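Local coordinates for haloacid dehalogenase-like hydrolase (Bacteroides thetaiotaomicron, PDB 2RBK), which probably acts as a magnesium-dependent phosphatase of the haloacid dehalogenase superfamily, with magnesium and a vanadate-type ligand bound in its active site, at residues Pro135-Phe139 and Glu140-Asn144. Residues are numbered along the deposited sequence; the frame is centred on the assembly and turned at random.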
# COMPACT_ATOMS: atom_id res chain seq x y z
N PRO A 135 -7.72 10.63 14.61
CA PRO A 135 -7.69 11.76 15.55
C PRO A 135 -6.90 12.93 15.02
O PRO A 135 -5.89 12.77 14.33
CB PRO A 135 -6.95 11.19 16.76
CG PRO A 135 -7.00 9.74 16.62
CD PRO A 135 -7.08 9.41 15.18
N THR A 136 -7.37 14.13 15.33
CA THR A 136 -6.72 15.34 14.94
C THR A 136 -5.66 15.79 15.91
O THR A 136 -5.88 15.76 17.11
CB THR A 136 -7.79 16.46 14.78
OG1 THR A 136 -8.66 16.17 13.73
CG2 THR A 136 -7.17 17.83 14.51
N VAL A 137 -4.52 16.23 15.40
CA VAL A 137 -3.47 16.86 16.18
C VAL A 137 -2.99 18.08 15.40
O VAL A 137 -3.18 18.15 14.16
CB VAL A 137 -2.31 15.92 16.50
CG1 VAL A 137 -2.86 14.66 17.19
CG2 VAL A 137 -1.42 15.60 15.36
N SER A 138 -2.32 19.00 16.10
CA SER A 138 -1.75 20.14 15.43
C SER A 138 -0.59 19.76 14.56
O SER A 138 0.14 18.80 14.82
CB SER A 138 -1.34 21.22 16.42
OG SER A 138 -0.19 20.75 17.14
N PHE A 139 -0.32 20.59 13.54
CA PHE A 139 0.88 20.43 12.74
C PHE A 139 2.13 20.53 13.61
O PHE A 139 3.11 19.84 13.36
CB PHE A 139 0.96 21.45 11.62
CG PHE A 139 0.21 21.08 10.36
CD1 PHE A 139 -0.92 21.75 9.95
CD2 PHE A 139 0.68 20.03 9.57
CE1 PHE A 139 -1.53 21.39 8.78
CE2 PHE A 139 0.07 19.71 8.39
CZ PHE A 139 -1.08 20.40 8.00
N GLU A 140 2.11 21.42 14.61
CA GLU A 140 3.24 21.55 15.50
C GLU A 140 3.55 20.24 16.19
O GLU A 140 4.71 19.76 16.22
CB GLU A 140 3.05 22.71 16.49
CG GLU A 140 4.29 22.94 17.32
CD GLU A 140 5.41 23.63 16.58
OE1 GLU A 140 6.30 22.95 16.03
OE2 GLU A 140 5.35 24.90 16.57
N GLU A 141 2.52 19.65 16.76
CA GLU A 141 2.77 18.38 17.45
C GLU A 141 3.22 17.31 16.47
O GLU A 141 4.14 16.53 16.74
CB GLU A 141 1.50 17.89 18.11
CG GLU A 141 1.18 18.50 19.39
CD GLU A 141 0.09 17.85 20.23
OE1 GLU A 141 -0.34 16.70 19.96
OE2 GLU A 141 -0.35 18.51 21.14
N ALA A 142 2.57 17.21 15.33
CA ALA A 142 2.99 16.24 14.29
C ALA A 142 4.41 16.40 13.86
O ALA A 142 5.18 15.42 13.59
CB ALA A 142 2.06 16.39 13.10
N SER A 143 4.86 17.64 13.74
CA SER A 143 6.18 17.88 13.19
C SER A 143 7.27 17.34 14.11
O SER A 143 8.41 17.23 13.62
CB SER A 143 6.19 19.41 12.98
OG SER A 143 6.62 20.06 14.15
N ASN A 144 6.94 17.01 15.33
CA ASN A 144 7.91 16.51 16.29
C ASN A 144 7.88 15.01 16.53
O ASN A 144 8.68 14.52 17.35
CB ASN A 144 7.73 17.24 17.66
CG ASN A 144 8.10 18.72 17.45
OD1 ASN A 144 9.13 18.96 16.77
ND2 ASN A 144 7.30 19.58 18.04
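Ser138 and Glu141 meet at the start of the short helix 139-143, away from the metal site, where the serine hydroxyl takes up a backbone N-H in the first turn of the helix. OG accepts from Glu141 N at 2.9 Å, an N-H...O angle of 165°. Lying between the backbone N and the carbonyl carbon (chi1 71°), OG is turned back over the first turn, beside CB and CG of Glu141. Serine suits an N-cap because its hydroxyl is only one carbon from the main chain; an alanine here would probably leave Glu141 N without this acceptor and the first turn less firmly fixed. The same residue also gives its carbonyl: Ala142 N reaches Ser138 O at 2.9 Å, almost straight. One residue on, Ser143 N bonds to Phe139 O at 2.8 Å, more bent at 142°. Ser143 OG donates to Glu140 O at 2.8 Å, so that a buried hydroxyl is satisfied within its own turn.

The packed side is mostly apolar. The ring of Phe139 packs among helix 87-100 and strands 104-107 and 112-115, and the small Ala142 lets the helix settle against Cys115 and Phe106. Val137 CG2 touches Ala142 CB more loosely, at 4.2 Å. On the solvent side Glu140 and Glu141 are exposed, their acidic groups suiting a helix N-terminus, whose dipole would probably favour negative charge. The whole is a serine N-cap opening a short amphipathic helix, packed against helix 87-100 and strands 104-107 and 112-115 of a three-stranded antiparallel sheet.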